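Local coordinates for salicylic acid-binding protein 2 (Nicotiana tabacum, PDB 1XKL) that hydrolyses methyl salicylate to salicylic acid and methanol, releasing the active defence signal for systemic acquired resistance in tobacco, at residues 80-83 / 84-87; 101-104 / 105-108; 115-118 / 119-123; 252-255 / 256-260. All blocks are in the same frame, centred on the assembly; numbering follows the deposited sequence.

In the fold
All four contacts are local and follow one another along the chain without nesting or crossing. Contact 1 closes the tight turn from strand 75-80 into helix 83-93, and carries the nucleophile. Contact 2 lies where the neighbouring strand 98-104 of the parallel sheet ends and the chain bends toward the pocket, and it touches contact 1 directly. Contact 3 forms the first turns of helix 117-124, beyond the sheet; its Val118 and Tyr122 meet Phe107 of contact 2. All three touch the bound ligand. Contact 4 ends helix 245-258, about 20 Å from contact 1 between centres, and reaches contact 2 through Val102 on the strand.

Contact 1 (80-83 / 84-87); sequences HSLG and GMNL. With STH (2-amino-4H-1,3-benzoxathiin-4-ol), chain E.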
loop_
_atom_site.group_PDB
_atom_site.type_symbol
_atom_site.label_atom_id
_atom_site.label_comp_id
_atom_site.label_asym_id
_atom_site.label_seq_id
_atom_site.Cartn_x
_atom_site.Cartn_y
_atom_site.Cartn_z
ATOM N N HIS A 80 -0.871 32.934 -16.476
ATOM C CA HIS A 80 -1.210 33.070 -15.073
ATOM C C HIS A 80 -0.086 32.545 -14.184
ATOM O O HIS A 80 0.499 31.496 -14.470
ATOM C CB HIS A 80 -2.503 32.300 -14.796
ATOM C CG HIS A 80 -2.844 32.188 -13.341
ATOM N ND1 HIS A 80 -2.809 30.994 -12.659
ATOM C CD2 HIS A 80 -3.218 33.128 -12.439
ATOM C CE1 HIS A 80 -3.144 31.200 -11.394
ATOM N NE2 HIS A 80 -3.397 32.486 -11.237
ATOM N N SER A 81 0.206 33.283 -13.113
ATOM C CA SER A 81 1.165 32.929 -12.230
ATOM C C SER A 81 2.510 32.611 -12.932
ATOM O O SER A 81 3.020 33.463 -13.661
ATOM C CB SER A 81 0.641 31.742 -11.429
ATOM O OG SER A 81 1.006 31.337 -10.146
ATOM N N LEU A 82 3.066 31.415 -12.728
ATOM C CA LEU A 82 4.330 31.008 -13.344
ATOM C C LEU A 82 4.194 30.960 -14.859
ATOM O O LEU A 82 5.189 30.905 -15.578
ATOM C CB LEU A 82 4.764 29.618 -12.830
ATOM C CG LEU A 82 6.059 29.020 -13.405
ATOM C CD1 LEU A 82 7.216 29.958 -13.063
ATOM C CD2 LEU A 82 6.332 27.621 -12.837
ATOM N N GLY A 83 2.952 30.993 -15.335
ATOM C CA GLY A 83 2.690 30.941 -16.764
ATOM C C GLY A 83 3.291 32.111 -17.507
ATOM O O GLY A 83 3.555 32.027 -18.708
ATOM N N GLY A 84 3.488 33.213 -16.791
ATOM C CA GLY A 84 4.086 34.385 -17.389
ATOM C C GLY A 84 5.492 34.095 -17.877
ATOM O O GLY A 84 5.958 34.704 -18.847
HETATM N N MSE A 85 6.181 33.169 -17.213
HETATM C CA MSE A 85 7.536 32.815 -17.636
HETATM C C MSE A 85 7.440 32.001 -18.927
HETATM O O MSE A 85 8.277 32.149 -19.819
HETATM C CB MSE A 85 8.260 32.004 -16.555
HETATM C CG MSE A 85 8.484 32.733 -15.232
HETATM SE SE MSE A 85 9.559 34.356 -15.404
HETATM C CE MSE A 85 11.189 33.555 -16.090
ATOM N N ASN A 86 6.417 31.149 -19.028
ATOM C CA ASN A 86 6.216 30.331 -20.227
ATOM C C ASN A 86 5.910 31.247 -21.400
ATOM O O ASN A 86 6.358 31.021 -22.524
ATOM C CB ASN A 86 5.040 29.358 -20.039
ATOM C CG ASN A 86 5.253 28.403 -18.893
ATOM O OD1 ASN A 86 4.624 28.520 -17.841
ATOM N ND2 ASN A 86 6.157 27.461 -19.081
ATOM N N LEU A 87 5.125 32.281 -21.131
ATOM C CA LEU A 87 4.767 33.246 -22.159
ATOM C C LEU A 87 6.009 33.870 -22.781
ATOM O O LEU A 87 6.054 34.114 -23.983
ATOM C CB LEU A 87 3.912 34.356 -21.556
ATOM C CG LEU A 87 2.446 34.395 -21.972
ATOM C CD1 LEU A 87 1.750 33.110 -21.562
ATOM C CD2 LEU A 87 1.798 35.605 -21.333
HETATM C C8 STH E . 3.773 29.912 -9.204
HETATM O O8 STH E . 5.036 29.745 -9.681
HETATM C C1 STH E . 3.512 30.501 -7.859
HETATM C C2 STH E . 2.113 30.655 -7.385
HETATM C C3 STH E . 1.868 31.216 -6.100
HETATM C C4 STH E . 2.959 31.605 -5.261
HETATM C C5 STH E . 4.308 31.454 -5.706
HETATM C C6 STH E . 4.581 30.901 -6.974
HETATM C C7 STH E . 1.230 30.061 -9.578
HETATM O O2 STH E . 1.008 30.287 -8.196
HETATM N N7 STH E . 0.250 29.186 -10.026
HETATM S S7 STH E . 2.692 29.539 -10.020
#
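Leu82 and Met85 (a selenomethionine) cross obliquely where the nucleophile elbow of this alpha/beta hydrolase runs into helix 83-93, with CD1 of the leucine 3.7 Å from CG of Met85. Leu82 puts its CG opposite its own N (chi1 178°), which carries CD1 to Met85 while CB faces the bound group, whose O8 lies 3.2 Å from Leu82 CB. Met85 bends at chi2 and chi3, and its selenium end leads away from the elbow, toward Pro109. Between strand and helix the chain makes a type II' turn from His80 to Gly83, with Ser81 at positive phi (52°); Ser81 CB rests over the centre of the His80 ring. Gly84 N reaches Ser81 O at 3.2 Å and Leu87 N reaches Gly83 O at 2.9 Å, which knits the turn to the helix. His80 NE2 bonds the backbone oxygen of His238. Ser81 OG is hydrogen-bonded to His238 NE2 and joined covalently to C7 of the ligand at 1.4 Å. C7 also bears O2, N7 and S7; this four-substituted carbon on the active-site serine is consistent with a mimic of a tetrahedral stage of ester hydrolysis.

Contact 2 (101-104 / 105-108); sequences AVFL and AAFM. With STH (2-amino-4H-1,3-benzoxathiin-4-ol), chain E.
Phe103 turns its CG opposite the carbonyl carbon (chi1 -62°), while Met108, a selenomethionine, leaves its backbone with CG opposite N (chi1 -176°), and the two side chains meet at about a right angle. The result is a CH-pi and Met-aromatic contact at the C-terminal end of strand 98-104, in the parallel sheet of the alpha/beta hydrolase fold. CG of Met108 stands 3.7 Å from the centroid of the Phe103 ring, only 5° off its normal; the selenium follows over the same face, 4.2 Å from that centroid. Ala106 CB lies near the ring plane at its edge, and touches Phe103 CB at 4.0 Å. What folds the loop back is Ala105, in a left-handed backbone conformation, and its methyl touches Asp210 and His238 of the charge relay. The loop is anchored further by Gln221, which bonds both Met108 N and the oxygen of Ala106, and by Tyr204, whose hydroxyl also bonds that oxygen. Phe107 N probably hydrogen-bonds Ser81 O. The Phe107 side chain points the other way from Met108, into the pocket, where its ring meets the ligand edge-on: CE1 of Phe107 is 3.5 Å from O8, which lies in the plane of that ring.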
loop_
_atom_site.group_PDB
_atom_site.type_symbol
_atom_site.label_atom_id
_atom_site.label_comp_id
_atom_site.label_asym_id
_atom_site.label_seq_id
_atom_site.Cartn_x
_atom_site.Cartn_y
_atom_site.Cartn_z
ATOM N N ALA A 101 0.524 40.212 -24.911
ATOM C CA ALA A 101 0.761 39.211 -23.889
ATOM C C ALA A 101 0.159 39.732 -22.598
ATOM O O ALA A 101 0.478 40.831 -22.151
ATOM C CB ALA A 101 2.267 38.979 -23.723
ATOM N N VAL A 102 -0.720 38.940 -22.001
ATOM C CA VAL A 102 -1.380 39.334 -20.768
ATOM C C VAL A 102 -0.839 38.525 -19.594
ATOM O O VAL A 102 -0.823 37.287 -19.629
ATOM C CB VAL A 102 -2.913 39.116 -20.876
ATOM C CG1 VAL A 102 -3.609 39.643 -19.633
ATOM C CG2 VAL A 102 -3.439 39.821 -22.116
ATOM N N PHE A 103 -0.391 39.234 -18.563
ATOM C CA PHE A 103 0.152 38.612 -17.368
ATOM C C PHE A 103 -0.817 38.773 -16.212
ATOM O O PHE A 103 -0.924 39.844 -15.616
ATOM C CB PHE A 103 1.526 39.226 -17.017
ATOM C CG PHE A 103 2.579 39.008 -18.079
ATOM C CD1 PHE A 103 2.617 39.807 -19.217
ATOM C CD2 PHE A 103 3.503 37.970 -17.958
ATOM C CE1 PHE A 103 3.556 39.572 -20.219
ATOM C CE2 PHE A 103 4.444 37.728 -18.952
ATOM C CZ PHE A 103 4.470 38.526 -20.083
ATOM N N LEU A 104 -1.539 37.699 -15.913
ATOM C CA LEU A 104 -2.521 37.705 -14.833
ATOM C C LEU A 104 -1.841 37.262 -13.547
ATOM O O LEU A 104 -1.494 36.089 -13.401
ATOM C CB LEU A 104 -3.669 36.744 -15.172
ATOM C CG LEU A 104 -4.710 36.501 -14.088
ATOM C CD1 LEU A 104 -5.484 37.797 -13.797
ATOM C CD2 LEU A 104 -5.666 35.405 -14.567
ATOM N N ALA A 105 -1.650 38.205 -12.626
ATOM C CA ALA A 105 -1.002 37.932 -11.351
ATOM C C ALA A 105 0.111 36.918 -11.607
ATOM O O ALA A 105 0.240 35.920 -10.905
ATOM C CB ALA A 105 -2.010 37.376 -10.359
ATOM N N ALA A 106 0.902 37.203 -12.630
ATOM C CA ALA A 106 1.985 36.348 -13.061
ATOM C C ALA A 106 3.374 36.891 -12.766
ATOM O O ALA A 106 3.547 37.978 -12.192
ATOM C CB ALA A 106 1.861 36.114 -14.560
ATOM N N PHE A 107 4.365 36.098 -13.158
ATOM C CA PHE A 107 5.756 36.487 -13.035
ATOM C C PHE A 107 6.061 36.976 -14.436
ATOM O O PHE A 107 5.937 36.226 -15.403
ATOM C CB PHE A 107 6.643 35.289 -12.696
ATOM C CG PHE A 107 6.543 34.847 -11.268
ATOM C CD1 PHE A 107 6.182 33.537 -10.960
ATOM C CD2 PHE A 107 6.820 35.734 -10.228
ATOM C CE1 PHE A 107 6.098 33.114 -9.640
ATOM C CE2 PHE A 107 6.740 35.322 -8.899
ATOM C CZ PHE A 107 6.378 34.007 -8.602
HETATM N N MSE A 108 6.433 38.244 -14.548
HETATM C CA MSE A 108 6.743 38.843 -15.835
HETATM C C MSE A 108 8.231 39.159 -15.900
HETATM O O MSE A 108 8.713 40.038 -15.185
HETATM C CB MSE A 108 5.913 40.122 -16.003
HETATM C CG MSE A 108 6.061 40.800 -17.345
HETATM SE SE MSE A 108 4.952 42.359 -17.413
HETATM C CE MSE A 108 5.809 43.354 -15.985
HETATM C C8 STH E . 3.773 29.912 -9.204
HETATM O O8 STH E . 5.036 29.745 -9.681
HETATM C C1 STH E . 3.512 30.501 -7.859
HETATM C C2 STH E . 2.113 30.655 -7.385
HETATM C C3 STH E . 1.868 31.216 -6.100
HETATM C C4 STH E . 2.959 31.605 -5.261
HETATM C C5 STH E . 4.308 31.454 -5.706
HETATM C C6 STH E . 4.581 30.901 -6.974
HETATM C C7 STH E . 1.230 30.061 -9.578
HETATM O O2 STH E . 1.008 30.287 -8.196
HETATM N N7 STH E . 0.250 29.186 -10.026
HETATM S S7 STH E . 2.692 29.539 -10.020
#

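Contact 3 (115-118 / 119-123); sequences SSFV and LEQYN. With STH (2-amino-4H-1,3-benzoxathiin-4-ol), chain E.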
loop_
_atom_site.group_PDB
_atom_site.type_symbol
_atom_site.label_atom_id
_atom_site.label_comp_id
_atom_site.label_asym_id
_atom_site.label_seq_id
_atom_site.Cartn_x
_atom_site.Cartn_y
_atom_site.Cartn_z
ATOM N N SER A 115 17.363 35.596 -16.341
ATOM C CA SER A 115 16.007 35.106 -16.542
ATOM C C SER A 115 15.277 34.785 -15.242
ATOM O O SER A 115 14.045 34.831 -15.186
ATOM C CB SER A 115 16.035 33.891 -17.458
ATOM O OG SER A 115 16.632 34.244 -18.698
ATOM N N SER A 116 16.037 34.473 -14.195
ATOM C CA SER A 116 15.456 34.157 -12.893
ATOM C C SER A 116 15.203 35.407 -12.050
ATOM O O SER A 116 14.664 35.318 -10.950
ATOM C CB SER A 116 16.365 33.189 -12.124
ATOM O OG SER A 116 17.627 33.771 -11.830
ATOM N N PHE A 117 15.564 36.575 -12.575
ATOM C CA PHE A 117 15.385 37.832 -11.846
ATOM C C PHE A 117 14.081 37.967 -11.058
ATOM O O PHE A 117 14.113 38.108 -9.830
ATOM C CB PHE A 117 15.524 39.021 -12.803
ATOM C CG PHE A 117 15.492 40.369 -12.120
ATOM C CD1 PHE A 117 16.379 40.667 -11.088
ATOM C CD2 PHE A 117 14.593 41.346 -12.530
ATOM C CE1 PHE A 117 16.372 41.920 -10.478
ATOM C CE2 PHE A 117 14.576 42.603 -11.925
ATOM C CZ PHE A 117 15.469 42.888 -10.898
ATOM N N VAL A 118 12.930 37.929 -11.734
ATOM C CA VAL A 118 11.668 38.095 -11.012
ATOM C C VAL A 118 11.398 37.002 -9.991
ATOM O O VAL A 118 10.755 37.253 -8.975
ATOM C CB VAL A 118 10.448 38.229 -11.975
ATOM C CG1 VAL A 118 10.666 39.412 -12.899
ATOM C CG2 VAL A 118 10.228 36.942 -12.779
ATOM N N LEU A 119 11.898 35.796 -10.244
ATOM C CA LEU A 119 11.697 34.702 -9.302
ATOM C C LEU A 119 12.561 34.933 -8.068
ATOM O O LEU A 119 12.130 34.679 -6.942
ATOM C CB LEU A 119 12.037 33.362 -9.965
ATOM C CG LEU A 119 11.108 32.960 -11.121
ATOM C CD1 LEU A 119 11.441 31.552 -11.599
ATOM C CD2 LEU A 119 9.659 33.017 -10.640
ATOM N N GLU A 120 13.773 35.438 -8.290
ATOM C CA GLU A 120 14.707 35.734 -7.199
ATOM C C GLU A 120 14.165 36.878 -6.356
ATOM O O GLU A 120 14.205 36.830 -5.129
ATOM C CB GLU A 120 16.084 36.101 -7.770
ATOM C CG GLU A 120 16.861 34.898 -8.286
ATOM C CD GLU A 120 18.106 35.279 -9.073
ATOM O OE1 GLU A 120 18.970 34.400 -9.265
ATOM O OE2 GLU A 120 18.220 36.445 -9.504
ATOM N N GLN A 121 13.647 37.905 -7.019
ATOM C CA GLN A 121 13.090 39.037 -6.298
ATOM C C GLN A 121 11.886 38.583 -5.481
ATOM O O GLN A 121 11.793 38.877 -4.286
ATOM C CB GLN A 121 12.706 40.144 -7.279
ATOM C CG GLN A 121 13.916 40.827 -7.912
ATOM C CD GLN A 121 14.788 41.517 -6.872
ATOM O OE1 GLN A 121 14.335 42.421 -6.170
ATOM N NE2 GLN A 121 16.041 41.087 -6.765
ATOM N N TYR A 122 10.970 37.854 -6.117
ATOM C CA TYR A 122 9.783 37.349 -5.422
ATOM C C TYR A 122 10.175 36.680 -4.101
ATOM O O TYR A 122 9.629 36.994 -3.049
ATOM C CB TYR A 122 9.046 36.329 -6.298
ATOM C CG TYR A 122 7.948 35.597 -5.562
ATOM C CD1 TYR A 122 6.734 36.220 -5.286
ATOM C CD2 TYR A 122 8.150 34.305 -5.079
ATOM C CE1 TYR A 122 5.752 35.581 -4.540
ATOM C CE2 TYR A 122 7.178 33.655 -4.331
ATOM C CZ TYR A 122 5.981 34.299 -4.062
ATOM O OH TYR A 122 5.028 33.674 -3.291
ATOM N N ASN A 123 11.123 35.751 -4.173
ATOM C CA ASN A 123 11.576 35.028 -2.995
ATOM C C ASN A 123 12.224 35.916 -1.947
ATOM O O ASN A 123 12.106 35.653 -0.752
ATOM C CB ASN A 123 12.551 33.928 -3.399
ATOM C CG ASN A 123 11.883 32.830 -4.196
ATOM O OD1 ASN A 123 10.934 32.196 -3.729
ATOM N ND2 ASN A 123 12.375 32.596 -5.407
HETATM C C8 STH E . 3.773 29.912 -9.204
HETATM O O8 STH E . 5.036 29.745 -9.681
HETATM C C1 STH E . 3.512 30.501 -7.859
HETATM C C2 STH E . 2.113 30.655 -7.385
HETATM C C3 STH E . 1.868 31.216 -6.100
HETATM C C4 STH E . 2.959 31.605 -5.261
HETATM C C5 STH E . 4.308 31.454 -5.706
HETATM C C6 STH E . 4.581 30.901 -6.974
HETATM C C7 STH E . 1.230 30.061 -9.578
HETATM O O2 STH E . 1.008 30.287 -8.196
HETATM N N7 STH E . 0.250 29.186 -10.026
HETATM S S7 STH E . 2.692 29.539 -10.020
#
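The opening turns of helix 117-124, in the region between strands 98-104 and 202-207 where this family carries its cap over the active site, are held by Ser116 and Phe117 reaching forward to Glu120 and Gln121. Ser116 stands just ahead of the helix. Its backbone oxygen takes a good bond from Glu120 N at 2.8 Å, nearly along the C=O axis, and a weak one from Leu119 N. The same two residues meet again through their side chains: the extended Glu120 comes back alongside the helix start, and Ser116 OG donates a weak hydrogen bond to Glu120 OE1 at 3.0 Å. One residue further on, Gln121 N bonds Phe117 O (2.9 Å) while its side chain bends at chi2 (-62°), so that the aliphatic part lies over a face of the Phe117 ring. This is a CH-pi contact: Gln121 CG sits 3.7 Å above the ring plane, displaced toward the rim, with amide and ring planes 30° apart. The Phe117 ring also stacks with that of His113. Tyr122, whose N bonds Val118 O at 2.9 Å, swings its ring the other way, into the ligand pocket. Its OH lies 3.4 Å from C5 of the ligand and is hydrogen-bonded to the backbone oxygen of Gly212, which holds the hydroxyl beside the rim of the ligand's aromatic ring. The helix is thus wedged between two others: Leu119 packs on Leu186 and Met183 of helix 183-188, while Val118 and Gln121 lean on helix 215-225.

Contact 4 (252-255 / 256-260); sequences LLEI and AHKYN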
loop_
_atom_site.group_PDB
_atom_site.type_symbol
_atom_site.label_atom_id
_atom_site.label_comp_id
_atom_site.label_asym_id
_atom_site.label_seq_id
_atom_site.Cartn_x
_atom_site.Cartn_y
_atom_site.Cartn_z
ATOM N N LEU A 252 -10.173 40.807 -20.685
ATOM C CA LEU A 252 -9.528 40.195 -21.842
ATOM C C LEU A 252 -10.177 40.620 -23.150
ATOM O O LEU A 252 -9.486 40.860 -24.143
ATOM C CB LEU A 252 -9.549 38.667 -21.734
ATOM C CG LEU A 252 -8.669 38.091 -20.620
ATOM C CD1 LEU A 252 -8.766 36.563 -20.606
ATOM C CD2 LEU A 252 -7.223 38.535 -20.840
ATOM N N LEU A 253 -11.503 40.712 -23.170
ATOM C CA LEU A 253 -12.181 41.120 -24.397
ATOM C C LEU A 253 -11.802 42.556 -24.732
ATOM O O LEU A 253 -11.692 42.926 -25.900
ATOM C CB LEU A 253 -13.701 40.988 -24.245
ATOM C CG LEU A 253 -14.223 39.567 -23.996
ATOM C CD1 LEU A 253 -15.737 39.593 -23.946
ATOM C CD2 LEU A 253 -13.745 38.622 -25.096
ATOM N N GLU A 254 -11.583 43.358 -23.699
ATOM C CA GLU A 254 -11.200 44.750 -23.893
ATOM C C GLU A 254 -9.817 44.850 -24.521
ATOM O O GLU A 254 -9.613 45.595 -25.474
ATOM C CB GLU A 254 -11.201 45.482 -22.557
ATOM C CG GLU A 254 -10.841 46.948 -22.649
ATOM C CD GLU A 254 -10.991 47.635 -21.317
ATOM O OE1 GLU A 254 -9.958 47.927 -20.673
ATOM O OE2 GLU A 254 -12.146 47.867 -20.902
ATOM N N ILE A 255 -8.856 44.104 -23.991
ATOM C CA ILE A 255 -7.521 44.181 -24.555
ATOM C C ILE A 255 -7.537 43.574 -25.955
ATOM O O ILE A 255 -6.830 44.035 -26.848
ATOM C CB ILE A 255 -6.466 43.473 -23.650
ATOM C CG1 ILE A 255 -6.464 41.978 -23.899
ATOM C CG2 ILE A 255 -6.744 43.755 -22.182
ATOM C CD1 ILE A 255 -5.238 41.540 -24.630
ATOM N N ALA A 256 -8.367 42.556 -26.156
ATOM C CA ALA A 256 -8.459 41.911 -27.460
ATOM C C ALA A 256 -9.005 42.872 -28.510
ATOM O O ALA A 256 -8.837 42.663 -29.713
ATOM C CB ALA A 256 -9.353 40.685 -27.374
ATOM N N HIS A 257 -9.664 43.929 -28.058
ATOM C CA HIS A 257 -10.233 44.889 -28.985
ATOM C C HIS A 257 -9.280 46.032 -29.309
ATOM O O HIS A 257 -9.096 46.366 -30.479
ATOM C CB HIS A 257 -11.544 45.438 -28.427
ATOM C CG HIS A 257 -12.229 46.403 -29.341
ATOM N ND1 HIS A 257 -11.889 47.737 -29.403
ATOM C CD2 HIS A 257 -13.217 46.224 -30.249
ATOM C CE1 HIS A 257 -12.639 48.338 -30.310
ATOM N NE2 HIS A 257 -13.452 47.441 -30.838
ATOM N N LYS A 258 -8.668 46.618 -28.282
ATOM C CA LYS A 258 -7.749 47.733 -28.483
ATOM C C LYS A 258 -6.371 47.311 -29.002
ATOM O O LYS A 258 -5.616 48.149 -29.501
ATOM C CB LYS A 258 -7.582 48.541 -27.183
ATOM C CG LYS A 258 -6.923 47.777 -26.046
ATOM C CD LYS A 258 -6.436 48.688 -24.911
ATOM C CE LYS A 258 -7.554 49.344 -24.127
ATOM N NZ LYS A 258 -6.931 50.202 -23.068
ATOM N N TYR A 259 -6.036 46.026 -28.869
ATOM C CA TYR A 259 -4.747 45.507 -29.339
ATOM C C TYR A 259 -4.996 44.562 -30.511
ATOM O O TYR A 259 -4.679 43.376 -30.432
ATOM C CB TYR A 259 -4.012 44.722 -28.231
ATOM C CG TYR A 259 -3.611 45.526 -27.011
ATOM C CD1 TYR A 259 -4.416 45.557 -25.871
ATOM C CD2 TYR A 259 -2.448 46.293 -27.015
ATOM C CE1 TYR A 259 -4.073 46.342 -24.763
ATOM C CE2 TYR A 259 -2.097 47.080 -25.919
ATOM C CZ TYR A 259 -2.916 47.105 -24.797
ATOM O OH TYR A 259 -2.602 47.934 -23.737
ATOM N N ASN A 260 -5.573 45.073 -31.593
ATOM C CA ASN A 260 -5.862 44.228 -32.753
ATOM C C ASN A 260 -4.927 44.526 -33.909
ATOM O O ASN A 260 -3.956 45.278 -33.693
ATOM C CB ASN A 260 -7.307 44.434 -33.202
ATOM C CG ASN A 260 -7.555 45.837 -33.702
ATOM O OD1 ASN A 260 -7.135 46.816 -33.073
ATOM N ND2 ASN A 260 -8.244 45.951 -34.837
#
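Tyr259 lays the edge of its ring against Ile255 one turn back, with CD1 of the tyrosine 3.7 Å from CB of the isoleucine and 3.6 Å from its CA, which lies in the ring plane. Tyr259 is the first residue to leave helical angles after helix 245-258, yet its N still bonds Ile255 O at 2.9 Å; with CG opposite the carbonyl carbon (chi1 -64°) the ring edge lies along Ile255. Ile255 holds CG1 between its N and carbonyl carbon (chi1 82°), tight against the backbone: CG1 comes to 3.0 Å from Ala256 N. The end of that side chain presses on the sheet, at Ile76 and Val102. Ala256 tucks its methyl against the preceding turn, CB to Leu252 O 3.2 Å, and its N also bonds that oxygen.

Glu254 O is gripped twice. Lys258 N comes in almost straight to Glu254 O at 3.1 Å, whereas His257 N approaches from well above the carbonyl plane: an i to i-4 alpha-helical bond and an i to i-3 bond of the 3-10 kind share one oxygen. Leu253 and His257 each bind salicylate, as experiment shows, although this helix end lies well away from Ser81. Lys258 bends at chi3, and its NZ stays 4.5 Å from Glu254 OE1, beyond a salt bridge; its true partner is Glu229, which also takes a hydrogen bond with Tyr259 OH. Glu229 ties both end residues to the sheet's edge strand 229-233, while Lys5 NZ bonds Ala256 O, a positive group at the carbonyl end expected to offset the helix dipole.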